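Long-range contacts in nucleotidyl transferase AbiEii/AbiGii toxin family protein (Mycobacterium tuberculosis, PDB 6Y56), which is the nucleotidyltransferase toxin MenT4 of a toxin-antitoxin system, probably acting by adding nucleotides to RNA, as a related toxin does to tRNA acceptor stems: residues Ala6-His11 against Ala21-Val26; Phe65-Asp70 against Pro120-Ser125; Glu169-Tyr174 against Tyr184-Phe189; Leu179-Tyr184 against Asp238-Leu243; Leu227-Glu232 against Arg255-Phe260. All coordinates share one frame; numbering follows the deposited sequence.

Contact 1. Residues Ala6-His11 against Ala21-Val26; sequences ALVARH and AALLDV
The His11 imidazole presents its edge to helix 21-26. Lying close to the ring plane there are the carbonyl oxygen of Ala22 and the carboxylate of Asp25, while the methyl Val26 CG2 comes in obliquely, 3.9 Å from His11 CD2. Across the contact the ring makes one hydrogen bond, from His11 NE2 to Asp25 OD2 at 2.7 Å. It is nearly straight, and the acceptor sits 4° out of the imidazole plane. On the carboxylate it arrives at the anti side of OD2, and the two flat groups are turned 27° against each other, the side chains crossing at about a right angle. With CG of His11 anti to the backbone N (chi1 -169°), the ring is attached on the side of Ala22 and Asp25. Asp25 has further positive partners: Arg55 at OD2 and Lys56 at OD1, which would probably stabilise its negative charge. Next to the His11-Asp25 bond the helices meet in van der Waals contact. Val8 CG1 reaches the backbone of Leu23, 3.7 Å from Leu23 N, and also touches Ala22 CB at 4.0 Å. The small Ala22 CB lies 3.7 Å from Val8 O and 3.8 Å from His11 CD2. The axes of segments 6-11 and 21-26 pass 8.7 Å apart and cross steeply; the arrangement is a helix-helix crossing closed by a His-carboxylate hydrogen bond, docking the N-terminal helix onto a helix that packs on strand 94-100.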
# COMPACT_ATOMS: atom_id res chain seq x y z
N ALA A 6 -4.38 -27.74 -1.39
CA ALA A 6 -3.05 -28.06 -0.90
C ALA A 6 -2.03 -27.03 -1.36
O ALA A 6 -1.10 -26.68 -0.61
CB ALA A 6 -2.65 -29.47 -1.32
N LEU A 7 -2.17 -26.52 -2.58
CA LEU A 7 -1.24 -25.50 -3.06
C LEU A 7 -1.44 -24.19 -2.31
O LEU A 7 -0.46 -23.52 -1.95
CB LEU A 7 -1.41 -25.29 -4.57
CG LEU A 7 -0.75 -26.33 -5.47
CD1 LEU A 7 -1.08 -26.08 -6.93
CD2 LEU A 7 0.75 -26.34 -5.26
N VAL A 8 -2.69 -23.81 -2.06
CA VAL A 8 -2.94 -22.58 -1.30
C VAL A 8 -2.45 -22.72 0.13
O VAL A 8 -1.86 -21.80 0.70
CB VAL A 8 -4.43 -22.19 -1.39
CG1 VAL A 8 -4.72 -20.95 -0.53
CG2 VAL A 8 -4.82 -21.95 -2.85
N ALA A 9 -2.66 -23.90 0.74
CA ALA A 9 -2.16 -24.13 2.10
C ALA A 9 -0.63 -24.03 2.15
O ALA A 9 -0.07 -23.49 3.12
CB ALA A 9 -2.64 -25.48 2.63
N ARG A 10 0.05 -24.55 1.13
CA ARG A 10 1.51 -24.41 1.09
C ARG A 10 1.93 -22.96 0.90
O ARG A 10 2.91 -22.50 1.51
CB ARG A 10 2.08 -25.28 -0.04
CG ARG A 10 3.59 -25.23 -0.17
CD ARG A 10 4.12 -26.32 -1.10
NE ARG A 10 3.56 -27.62 -0.74
CZ ARG A 10 2.75 -28.34 -1.50
NH1 ARG A 10 2.41 -27.91 -2.71
NH2 ARG A 10 2.29 -29.50 -1.07
N HIS A 11 1.20 -22.22 0.06
CA HIS A 11 1.41 -20.79 -0.11
C HIS A 11 1.27 -20.04 1.21
O HIS A 11 1.92 -19.00 1.42
CB HIS A 11 0.39 -20.30 -1.13
CG HIS A 11 0.61 -18.91 -1.61
ND1 HIS A 11 1.79 -18.50 -2.20
CD2 HIS A 11 -0.22 -17.84 -1.63
CE1 HIS A 11 1.68 -17.23 -2.55
NE2 HIS A 11 0.47 -16.81 -2.22
N ALA A 21 -5.92 -15.66 4.02
CA ALA A 21 -5.06 -14.61 3.49
C ALA A 21 -4.32 -15.07 2.24
O ALA A 21 -4.14 -14.30 1.29
CB ALA A 21 -4.06 -14.15 4.55
N ALA A 22 -3.88 -16.34 2.22
CA ALA A 22 -3.20 -16.88 1.05
C ALA A 22 -4.15 -16.99 -0.13
O ALA A 22 -3.76 -16.71 -1.27
CB ALA A 22 -2.56 -18.23 1.37
N LEU A 23 -5.40 -17.40 0.12
CA LEU A 23 -6.38 -17.47 -0.96
C LEU A 23 -6.67 -16.09 -1.52
O LEU A 23 -6.81 -15.92 -2.73
CB LEU A 23 -7.65 -18.16 -0.47
CG LEU A 23 -8.75 -18.42 -1.50
CD1 LEU A 23 -8.20 -19.16 -2.69
CD2 LEU A 23 -9.91 -19.18 -0.88
N LEU A 24 -6.77 -15.09 -0.64
CA LEU A 24 -6.96 -13.72 -1.09
C LEU A 24 -5.76 -13.22 -1.88
O LEU A 24 -5.92 -12.54 -2.90
CB LEU A 24 -7.21 -12.81 0.11
CG LEU A 24 -7.32 -11.32 -0.24
CD1 LEU A 24 -8.50 -11.01 -1.17
CD2 LEU A 24 -7.42 -10.53 1.05
N ASP A 25 -4.55 -13.55 -1.43
CA ASP A 25 -3.34 -13.18 -2.16
C ASP A 25 -3.40 -13.69 -3.60
O ASP A 25 -3.12 -12.95 -4.56
CB ASP A 25 -2.11 -13.75 -1.42
CG ASP A 25 -0.80 -13.34 -2.06
OD1 ASP A 25 -0.46 -12.14 -2.01
OD2 ASP A 25 -0.08 -14.21 -2.61
N VAL A 26 -3.81 -14.95 -3.77
CA VAL A 26 -3.94 -15.52 -5.10
C VAL A 26 -5.03 -14.81 -5.88
O VAL A 26 -4.87 -14.49 -7.07
CB VAL A 26 -4.21 -17.04 -5.00
CG1 VAL A 26 -4.56 -17.61 -6.36
CG2 VAL A 26 -3.02 -17.76 -4.41

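Contact 2. Residues Phe65-Asp70 against Pro120-Ser125; sequences FSTDLD and PRIVAS
Thr67 and Ser125 bury the most surface where segment 65-70 meets segment 120-125. Thr67 CG2, anti to the carbonyl carbon and beside the backbone N, turns to Ile122 CD1, 3.6 Å away, while Thr67 CB lies 3.3 Å from Val123 O. Its OG1 is bonded to Arg181 and, through a water, linked to Ser125 OG. Ser125 OG stands between its backbone N and carbonyl carbon (chi1 54°), a rotation that places it 3.3 Å from Asp68 CB; a second water connects it to Asp70 OD1. The Asp68 carboxylate leads away from Ser125. The backbones form a parallel bridge at Asp68 and Ser125: Leu69 N donates to Ser125 O at 2.8 Å, and Ser125 N makes a weak 3.4 Å bond to Thr67 O. Asp68 and Asp70 form an Asp-x-Asp pair, consistent with the metal-binding signature of related nucleotidyltransferases. Strand 68-72 lies between strands 47-49 and 125-129, with Leu69 against helix 50-59, Thr67 against helix 240-243 and Ala124 against helix 19-38.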
# COMPACT_ATOMS: atom_id res chain seq x y z
N PHE A 65 1.48 -11.18 3.80
CA PHE A 65 0.27 -11.00 3.02
C PHE A 65 -0.30 -9.61 3.29
O PHE A 65 -0.08 -9.01 4.35
CB PHE A 65 -0.75 -12.07 3.41
CG PHE A 65 -0.39 -13.47 2.97
CD1 PHE A 65 -0.10 -13.73 1.64
CD2 PHE A 65 -0.37 -14.52 3.89
CE1 PHE A 65 0.21 -15.01 1.21
CE2 PHE A 65 -0.05 -15.82 3.45
CZ PHE A 65 0.24 -16.05 2.13
N SER A 66 -1.04 -9.09 2.32
CA SER A 66 -1.60 -7.75 2.42
C SER A 66 -2.97 -7.77 1.76
O SER A 66 -3.11 -8.27 0.63
CB SER A 66 -0.67 -6.76 1.72
OG SER A 66 -1.03 -5.42 1.97
N THR A 67 -3.98 -7.24 2.45
CA THR A 67 -5.37 -7.51 2.11
C THR A 67 -6.04 -6.40 1.33
O THR A 67 -7.21 -6.54 0.95
CB THR A 67 -6.20 -7.74 3.38
OG1 THR A 67 -6.26 -6.51 4.12
CG2 THR A 67 -5.59 -8.83 4.24
N ASP A 68 -5.37 -5.28 1.15
CA ASP A 68 -5.97 -4.18 0.43
C ASP A 68 -5.34 -4.04 -0.95
O ASP A 68 -4.26 -4.56 -1.24
CB ASP A 68 -5.92 -2.86 1.22
CG ASP A 68 -4.54 -2.52 1.77
OD1 ASP A 68 -3.61 -3.37 1.75
OD2 ASP A 68 -4.38 -1.38 2.27
N LEU A 69 -6.08 -3.42 -1.84
CA LEU A 69 -5.54 -3.00 -3.12
C LEU A 69 -5.68 -1.50 -3.18
O LEU A 69 -6.79 -0.98 -3.03
CB LEU A 69 -6.30 -3.67 -4.26
CG LEU A 69 -6.01 -5.17 -4.43
CD1 LEU A 69 -6.92 -5.76 -5.48
CD2 LEU A 69 -4.55 -5.42 -4.80
N ASP A 70 -4.56 -0.80 -3.32
CA ASP A 70 -4.55 0.66 -3.33
C ASP A 70 -4.01 1.12 -4.67
O ASP A 70 -3.02 0.59 -5.17
CB ASP A 70 -3.61 1.20 -2.26
CG ASP A 70 -4.09 0.90 -0.85
OD1 ASP A 70 -5.30 1.05 -0.58
OD2 ASP A 70 -3.24 0.55 0.00
N PRO A 120 -12.76 -16.65 1.07
CA PRO A 120 -11.99 -16.33 2.28
C PRO A 120 -12.75 -15.34 3.15
O PRO A 120 -13.34 -14.37 2.66
CB PRO A 120 -10.69 -15.72 1.74
CG PRO A 120 -11.02 -15.26 0.36
CD PRO A 120 -12.08 -16.20 -0.16
N ARG A 121 -12.75 -15.60 4.45
CA ARG A 121 -13.50 -14.78 5.41
C ARG A 121 -12.66 -13.65 5.99
O ARG A 121 -12.73 -13.35 7.18
CB ARG A 121 -14.09 -15.66 6.50
CG ARG A 121 -14.97 -16.77 5.96
CD ARG A 121 -14.82 -18.07 6.75
NE ARG A 121 -13.43 -18.37 7.13
CZ ARG A 121 -12.71 -19.36 6.61
NH1 ARG A 121 -13.23 -20.14 5.67
NH2 ARG A 121 -11.46 -19.55 7.01
N ILE A 122 -11.84 -13.02 5.16
CA ILE A 122 -10.91 -11.99 5.59
C ILE A 122 -11.34 -10.67 4.98
O ILE A 122 -11.84 -10.62 3.85
CB ILE A 122 -9.47 -12.38 5.20
CG1 ILE A 122 -8.45 -11.38 5.74
CG2 ILE A 122 -9.34 -12.55 3.70
CD1 ILE A 122 -7.01 -11.86 5.63
N VAL A 123 -11.15 -9.59 5.74
CA VAL A 123 -11.51 -8.26 5.27
C VAL A 123 -10.55 -7.83 4.18
O VAL A 123 -9.32 -7.85 4.36
CB VAL A 123 -11.49 -7.27 6.45
CG1 VAL A 123 -11.31 -5.84 5.95
CG2 VAL A 123 -12.74 -7.43 7.30
N ALA A 124 -11.10 -7.42 3.03
CA ALA A 124 -10.31 -6.96 1.90
C ALA A 124 -10.97 -5.73 1.31
O ALA A 124 -12.19 -5.58 1.35
CB ALA A 124 -10.18 -8.05 0.84
N SER A 125 -10.16 -4.86 0.74
CA SER A 125 -10.66 -3.59 0.26
C SER A 125 -9.92 -3.16 -1.00
O SER A 125 -8.86 -3.69 -1.34
CB SER A 125 -10.53 -2.51 1.32
OG SER A 125 -9.18 -2.44 1.77
O HOH W 1 -7.74 -6.74 -1.63
O HOH W 2 -8.40 -4.58 3.64
O HOH W 3 -7.60 -0.32 0.27

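Contact 3. Residues Glu169-Tyr174 against Tyr184-Phe189; sequences EKLARY and YDLNHF
Lys170 faces Asp185, Leu186 and Phe189 across a pair of consecutive helices, 163-174 and 180-189, whose segments 169-174 and 184-189 run at 138°, roughly antiparallel, in the helical part of the protein. Its CB rests on Leu186 CD2 at 3.8 Å, and CG touches Phe189 CE2 at 4.0 Å. A bend at chi2 (-75°) then puts CD 4.1 Å from Asp185 CB, and CE comes to 3.2 Å from Asp185 OD2. The tip, Lys170 NZ, ends the run in a salt bridge to Asp185 OD2 at 2.6 Å, using the anti lone pair of that oxygen. Both partners are buried and each has a second one: NZ also meets Asp182, and OD2 also meets Arg64, so charges of both signs are interleaved and probably balance one another. Beside this polar strip Leu186 spreads its two methyls. CD2 packs on Leu171 CD2 at 3.8 Å, and CD1 makes a CH-pi contact over one face of the Tyr174 ring, standing 3.7 Å above the ring plane and offset toward the rim near Tyr174 CG and CD1.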
# COMPACT_ATOMS: atom_id res chain seq x y z
N GLU A 169 4.79 7.74 1.91
CA GLU A 169 3.37 7.56 2.20
C GLU A 169 3.17 6.75 3.47
O GLU A 169 2.28 7.05 4.27
CB GLU A 169 2.67 6.90 1.01
CG GLU A 169 2.51 7.83 -0.18
CD GLU A 169 1.36 7.46 -1.09
OE1 GLU A 169 0.81 6.35 -0.97
OE2 GLU A 169 1.02 8.29 -1.95
N LYS A 170 3.99 5.72 3.68
CA LYS A 170 3.87 4.94 4.91
C LYS A 170 4.17 5.79 6.12
O LYS A 170 3.45 5.74 7.13
CB LYS A 170 4.83 3.75 4.86
CG LYS A 170 4.36 2.58 4.02
CD LYS A 170 3.27 1.80 4.74
CE LYS A 170 2.64 0.81 3.80
NZ LYS A 170 1.65 -0.00 4.54
N LEU A 171 5.21 6.62 6.04
CA LEU A 171 5.56 7.50 7.15
C LEU A 171 4.49 8.55 7.39
O LEU A 171 4.28 8.98 8.53
CB LEU A 171 6.89 8.18 6.84
CG LEU A 171 8.12 7.28 6.84
CD1 LEU A 171 9.32 7.99 6.19
CD2 LEU A 171 8.43 6.84 8.27
N ALA A 172 3.83 9.00 6.32
CA ALA A 172 2.77 9.99 6.47
C ALA A 172 1.58 9.42 7.23
O ALA A 172 0.98 10.12 8.05
CB ALA A 172 2.35 10.51 5.10
N ARG A 173 1.23 8.17 6.98
CA ARG A 173 0.15 7.59 7.77
C ARG A 173 0.61 7.25 9.18
O ARG A 173 -0.13 7.47 10.15
CB ARG A 173 -0.40 6.35 7.09
CG ARG A 173 -1.51 5.71 7.92
CD ARG A 173 -2.47 4.93 7.05
NE ARG A 173 -1.86 3.69 6.60
CZ ARG A 173 -2.36 2.93 5.63
NH1 ARG A 173 -3.47 3.30 5.01
NH2 ARG A 173 -1.75 1.80 5.29
N TYR A 174 1.83 6.72 9.32
CA TYR A 174 2.39 6.39 10.63
C TYR A 174 2.38 7.60 11.55
O TYR A 174 2.17 7.47 12.76
CB TYR A 174 3.81 5.90 10.42
CG TYR A 174 4.47 5.15 11.55
CD1 TYR A 174 4.12 3.84 11.85
CD2 TYR A 174 5.51 5.73 12.26
CE1 TYR A 174 4.76 3.15 12.88
CE2 TYR A 174 6.15 5.05 13.27
CZ TYR A 174 5.78 3.78 13.57
OH TYR A 174 6.44 3.12 14.59
N TYR A 184 5.24 -3.07 10.13
CA TYR A 184 5.89 -4.17 9.42
C TYR A 184 6.53 -3.69 8.12
O TYR A 184 7.67 -4.04 7.80
CB TYR A 184 4.87 -5.29 9.14
CG TYR A 184 5.49 -6.43 8.39
CD1 TYR A 184 5.57 -6.41 6.99
CD2 TYR A 184 6.03 -7.52 9.06
CE1 TYR A 184 6.16 -7.44 6.30
CE2 TYR A 184 6.62 -8.56 8.37
CZ TYR A 184 6.69 -8.51 6.99
OH TYR A 184 7.29 -9.55 6.30
N ASP A 185 5.78 -2.92 7.33
CA ASP A 185 6.29 -2.47 6.03
C ASP A 185 7.48 -1.54 6.21
O ASP A 185 8.46 -1.63 5.47
CB ASP A 185 5.18 -1.82 5.22
CG ASP A 185 4.07 -2.79 4.82
OD1 ASP A 185 4.26 -4.03 4.87
OD2 ASP A 185 2.99 -2.28 4.46
N LEU A 186 7.41 -0.64 7.20
CA LEU A 186 8.53 0.26 7.46
C LEU A 186 9.75 -0.52 7.91
O LEU A 186 10.88 -0.12 7.61
CB LEU A 186 8.13 1.29 8.51
CG LEU A 186 7.22 2.40 7.98
CD1 LEU A 186 6.67 3.19 9.15
CD2 LEU A 186 7.96 3.30 7.02
N ASN A 187 9.54 -1.62 8.64
CA ASN A 187 10.67 -2.47 9.02
C ASN A 187 11.37 -3.04 7.80
O ASN A 187 12.60 -3.20 7.81
CB ASN A 187 10.19 -3.57 9.97
CG ASN A 187 11.32 -4.44 10.48
OD1 ASN A 187 12.13 -3.99 11.29
ND2 ASN A 187 11.39 -5.67 10.01
N HIS A 188 10.62 -3.36 6.73
CA HIS A 188 11.26 -3.77 5.49
C HIS A 188 11.97 -2.61 4.81
O HIS A 188 13.10 -2.78 4.34
CB HIS A 188 10.23 -4.39 4.54
CG HIS A 188 10.05 -5.86 4.74
ND1 HIS A 188 10.98 -6.79 4.32
CD2 HIS A 188 9.05 -6.56 5.31
CE1 HIS A 188 10.56 -8.00 4.64
NE2 HIS A 188 9.38 -7.89 5.23
N PHE A 189 11.34 -1.43 4.75
CA PHE A 189 12.04 -0.30 4.14
C PHE A 189 13.34 -0.03 4.87
O PHE A 189 14.35 0.32 4.25
CB PHE A 189 11.16 0.96 4.14
CG PHE A 189 10.08 0.97 3.11
CD1 PHE A 189 10.37 0.99 1.76
CD2 PHE A 189 8.75 0.97 3.50
CE1 PHE A 189 9.35 0.99 0.82
CE2 PHE A 189 7.73 0.98 2.57
CZ PHE A 189 8.03 0.99 1.23

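Contact 4. Residues Leu179-Tyr184 against Asp238-Leu243; sequences LARDLY and DSIGVL
Arg181 has CG anti to the carbonyl carbon (chi1 -62°), and the extended chain from CG to NE carries the guanidinium to Asp238. Asp238 CG is anti to its backbone N; the carboxylate lies over one face of the guanidinium. The two planes are 7° apart, stacked, with Arg181 NE 3.0 Å from Asp238 OD2: a salt bridge of charges alone, no N-H pointing at that oxygen. The hydrogens go instead to the backbone. Arg181 NE and Arg181 NH2 each donate to Asp238 O at 2.9 Å, a side-on grip by two nitrogens on one atom; NE lies in the carbonyl plane, whereas NH2 sits 40° above it. On the opposite guanidinium face Leu243 CD1 lies 3.4 Å from Arg181 NE, so the group is sandwiched between carboxylate and methyl. NH1 is taken by Thr67 OG1, which further fixes the rotation of the guanidinium. Deeper in, Ile240 fills the interface: its CG2 meets Ala180 CB at 3.9 Å, and its CD1 reaches Tyr184 CB at 4.1 Å. The arrangement is a bidentate, side-on arginine grip on one main-chain carbonyl oxygen, just ahead of the N-cap of helix 240-243; it joins the start of helix 180-189 to that short helix and, through Thr67, to the loop leading into strand 68-72 of the mixed sheet.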
# COMPACT_ATOMS: atom_id res chain seq x y z
N LEU A 179 -0.28 1.75 13.00
CA LEU A 179 -0.85 0.50 12.50
C LEU A 179 0.25 -0.54 12.39
O LEU A 179 1.31 -0.28 11.81
CB LEU A 179 -1.48 0.71 11.12
CG LEU A 179 -2.51 1.83 10.95
CD1 LEU A 179 -3.04 1.88 9.51
CD2 LEU A 179 -3.65 1.69 11.96
N ALA A 180 -0.00 -1.75 12.91
CA ALA A 180 1.03 -2.78 12.87
C ALA A 180 1.43 -3.14 11.45
O ALA A 180 2.60 -3.46 11.21
CB ALA A 180 0.56 -4.04 13.61
N ARG A 181 0.49 -3.11 10.49
CA ARG A 181 0.86 -3.43 9.12
C ARG A 181 1.81 -2.39 8.55
O ARG A 181 2.74 -2.72 7.81
CB ARG A 181 -0.39 -3.56 8.24
CG ARG A 181 -1.35 -4.67 8.66
CD ARG A 181 -2.65 -4.61 7.86
NE ARG A 181 -3.63 -5.60 8.30
CZ ARG A 181 -4.63 -6.05 7.54
NH1 ARG A 181 -4.77 -5.60 6.30
NH2 ARG A 181 -5.48 -6.95 8.03
N ASP A 182 1.62 -1.12 8.93
CA ASP A 182 2.54 -0.09 8.48
C ASP A 182 3.90 -0.24 9.16
O ASP A 182 4.94 -0.04 8.53
CB ASP A 182 1.99 1.30 8.80
CG ASP A 182 0.85 1.72 7.90
OD1 ASP A 182 0.60 1.07 6.86
OD2 ASP A 182 0.18 2.72 8.25
N LEU A 183 3.90 -0.59 10.45
CA LEU A 183 5.16 -0.85 11.14
C LEU A 183 5.93 -1.98 10.47
O LEU A 183 7.15 -1.88 10.27
CB LEU A 183 4.87 -1.20 12.60
CG LEU A 183 6.06 -1.63 13.46
CD1 LEU A 183 7.07 -0.49 13.59
CD2 LEU A 183 5.58 -2.08 14.83
N TYR A 184 5.24 -3.07 10.13
CA TYR A 184 5.89 -4.17 9.42
C TYR A 184 6.53 -3.69 8.12
O TYR A 184 7.67 -4.04 7.80
CB TYR A 184 4.87 -5.29 9.14
CG TYR A 184 5.49 -6.43 8.39
CD1 TYR A 184 5.57 -6.41 6.99
CD2 TYR A 184 6.03 -7.52 9.06
CE1 TYR A 184 6.16 -7.44 6.30
CE2 TYR A 184 6.62 -8.56 8.37
CZ TYR A 184 6.69 -8.51 6.99
OH TYR A 184 7.29 -9.55 6.30
N ASP A 238 -4.67 -5.18 13.74
CA ASP A 238 -5.33 -5.49 12.47
C ASP A 238 -4.87 -6.82 11.88
O ASP A 238 -4.44 -6.92 10.73
CB ASP A 238 -5.19 -4.34 11.47
CG ASP A 238 -6.15 -4.46 10.30
OD1 ASP A 238 -7.20 -5.14 10.45
OD2 ASP A 238 -5.85 -3.87 9.24
N SER A 239 -4.94 -7.87 12.70
CA SER A 239 -4.69 -9.24 12.25
C SER A 239 -3.30 -9.43 11.66
O SER A 239 -3.10 -10.27 10.77
CB SER A 239 -5.77 -9.72 11.27
OG SER A 239 -7.05 -9.69 11.87
N ILE A 240 -2.31 -8.66 12.13
CA ILE A 240 -0.95 -8.82 11.61
C ILE A 240 -0.46 -10.25 11.76
O ILE A 240 0.26 -10.77 10.90
CB ILE A 240 0.01 -7.77 12.22
CG1 ILE A 240 1.42 -7.88 11.63
CG2 ILE A 240 0.04 -7.88 13.74
CD1 ILE A 240 1.50 -7.45 10.17
N GLY A 241 -0.86 -10.93 12.85
CA GLY A 241 -0.44 -12.30 13.08
C GLY A 241 -1.00 -13.29 12.07
O GLY A 241 -0.41 -14.36 11.89
N VAL A 242 -2.12 -12.95 11.43
CA VAL A 242 -2.61 -13.76 10.32
C VAL A 242 -1.71 -13.60 9.11
O VAL A 242 -1.42 -14.56 8.39
CB VAL A 242 -4.07 -13.38 10.02
CG1 VAL A 242 -4.57 -14.12 8.79
CG2 VAL A 242 -4.96 -13.66 11.22
N LEU A 243 -1.22 -12.38 8.88
CA LEU A 243 -0.55 -12.03 7.64
C LEU A 243 0.93 -12.39 7.63
O LEU A 243 1.51 -12.49 6.55
CB LEU A 243 -0.70 -10.53 7.39
CG LEU A 243 -2.16 -10.05 7.41
CD1 LEU A 243 -2.21 -8.54 7.26
CD2 LEU A 243 -2.99 -10.73 6.33

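Contact 5. Residues Leu227-Glu232 against Arg255-Phe260; sequences LAARSE and RVRKRF
Leu227 and Ala229, at the exit of helix 224-227 and in the loop that follows it, pack at the surface on Arg257 and Phe260 at the C-terminal end of helix 249-259. Leu227 turns its branches to main-chain atoms: CD2 lies 3.6 Å from Phe260 O and 3.8 Å from Arg257 O, and it also touches Phe260 CB at 4.2 Å. The Phe260 ring packs on Leu171 and Cys167 of helix 163-174. Arg257 lays its aliphatic part across the loop, with CD 3.1 Å from Leu227 O. A bend at chi3 (41°) places NE 3.6 Å from Ala229 CA. Ala229 CB covers one face of the guanidinium, 3.9 Å above its plane and offset toward the rim. No hydrogen bond joins the two segments directly. The interface therefore rests on van der Waals contact of methyls and methylenes with backbone carbonyls and of Ala229 CB with a guanidinium face, while the Glu253 carboxylate, shared by Arg257 NE and Arg230 N, gives a polar link between loop and helix.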
# COMPACT_ATOMS: atom_id res chain seq x y z
N LEU A 227 9.00 9.58 15.61
CA LEU A 227 10.22 9.11 16.25
C LEU A 227 10.11 8.94 17.76
O LEU A 227 11.05 8.43 18.37
CB LEU A 227 11.39 10.04 15.93
CG LEU A 227 11.82 10.05 14.47
CD1 LEU A 227 13.10 10.86 14.32
CD2 LEU A 227 11.99 8.64 13.94
N ALA A 228 9.01 9.35 18.38
CA ALA A 228 8.85 9.05 19.80
C ALA A 228 8.71 7.55 19.99
O ALA A 228 8.17 6.83 19.14
CB ALA A 228 7.62 9.76 20.37
N ALA A 229 9.23 7.05 21.11
CA ALA A 229 9.14 5.63 21.39
C ALA A 229 7.67 5.24 21.50
O ALA A 229 6.89 5.89 22.20
CB ALA A 229 9.87 5.30 22.69
N ARG A 230 7.29 4.21 20.76
CA ARG A 230 5.94 3.67 20.83
C ARG A 230 6.01 2.28 21.45
O ARG A 230 6.99 1.55 21.26
CB ARG A 230 5.27 3.64 19.45
CG ARG A 230 4.95 5.02 18.85
CD ARG A 230 4.31 4.94 17.45
NE ARG A 230 4.32 6.24 16.76
CZ ARG A 230 3.73 6.48 15.59
NH1 ARG A 230 3.09 5.51 14.95
NH2 ARG A 230 3.78 7.69 15.06
N SER A 231 4.99 1.94 22.21
CA SER A 231 4.86 0.60 22.76
C SER A 231 3.96 -0.23 21.85
O SER A 231 3.16 0.31 21.09
CB SER A 231 4.30 0.68 24.18
OG SER A 231 3.48 -0.42 24.51
N GLU A 232 4.11 -1.55 21.93
CA GLU A 232 3.25 -2.43 21.12
C GLU A 232 1.78 -2.13 21.36
O GLU A 232 0.95 -2.30 20.45
CB GLU A 232 3.56 -3.90 21.39
CG GLU A 232 2.85 -4.48 22.60
CD GLU A 232 3.30 -5.89 22.91
OE1 GLU A 232 4.52 -6.12 22.97
OE2 GLU A 232 2.43 -6.76 23.12
N ARG A 255 13.80 -1.00 15.36
CA ARG A 255 14.55 -0.84 14.12
C ARG A 255 14.03 0.36 13.33
O ARG A 255 14.83 1.12 12.77
CB ARG A 255 14.50 -2.10 13.25
CG ARG A 255 15.42 -1.97 12.03
CD ARG A 255 15.03 -2.86 10.86
NE ARG A 255 15.59 -4.20 10.99
CZ ARG A 255 15.31 -5.21 10.18
NH1 ARG A 255 14.47 -5.04 9.17
NH2 ARG A 255 15.87 -6.40 10.38
N VAL A 256 12.71 0.53 13.27
CA VAL A 256 12.13 1.64 12.52
C VAL A 256 12.50 2.97 13.16
O VAL A 256 12.96 3.90 12.49
CB VAL A 256 10.60 1.45 12.39
CG1 VAL A 256 9.90 2.74 11.93
CG2 VAL A 256 10.29 0.30 11.43
N ARG A 257 12.33 3.07 14.48
CA ARG A 257 12.65 4.32 15.17
C ARG A 257 14.12 4.70 14.98
O ARG A 257 14.44 5.88 14.79
CB ARG A 257 12.31 4.19 16.65
CG ARG A 257 12.69 5.40 17.49
CD ARG A 257 11.87 5.46 18.77
NE ARG A 257 11.69 4.15 19.38
CZ ARG A 257 12.59 3.57 20.17
NH1 ARG A 257 13.73 4.19 20.44
NH2 ARG A 257 12.34 2.37 20.69
N LYS A 258 15.02 3.72 15.02
CA LYS A 258 16.44 4.01 14.82
C LYS A 258 16.74 4.38 13.38
O LYS A 258 17.45 5.36 13.11
CB LYS A 258 17.28 2.81 15.23
CG LYS A 258 18.77 3.06 15.12
CD LYS A 258 19.51 1.85 15.58
CE LYS A 258 21.00 2.10 15.45
NZ LYS A 258 21.81 0.94 15.89
N ARG A 259 16.23 3.59 12.43
CA ARG A 259 16.60 3.81 11.04
C ARG A 259 16.11 5.16 10.53
O ARG A 259 16.79 5.80 9.72
CB ARG A 259 16.03 2.70 10.15
CG ARG A 259 16.35 2.86 8.65
CD ARG A 259 17.86 2.76 8.41
NE ARG A 259 18.29 3.08 7.05
CZ ARG A 259 18.61 4.30 6.64
NH1 ARG A 259 18.51 5.33 7.47
NH2 ARG A 259 19.03 4.50 5.39
N PHE A 260 14.94 5.61 11.00
CA PHE A 260 14.33 6.82 10.48
C PHE A 260 14.72 8.07 11.26
O PHE A 260 14.09 9.12 11.10
CB PHE A 260 12.82 6.64 10.33
CG PHE A 260 12.47 5.75 9.17
CD1 PHE A 260 12.43 6.25 7.88
CD2 PHE A 260 12.24 4.39 9.35
CE1 PHE A 260 12.15 5.43 6.80
CE2 PHE A 260 11.95 3.57 8.28
CZ PHE A 260 11.90 4.09 7.00

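From the N terminus, contact 1 closes a short nine-residue connection between the first helices, and contact 2 then joins strand 68-72 to the entry of strand 125-129 over 49 intervening residues. These two stand in series and touch where Phe65 packs on Ala22 and Asp25. Contact 3 closes another nine-residue connection. Contact 4 crosses it, starting inside its loop and sharing Tyr184, and contact 5 in turn crosses contact 4. No contact nests in another. Arg181 to Thr67 and Leu243 to Phe65 tie contact 4 to contact 2, Asp182 ties it to contact 3, and Arg230 and Arg255 bind contact 5 to contact 3, linking sheet and helical part.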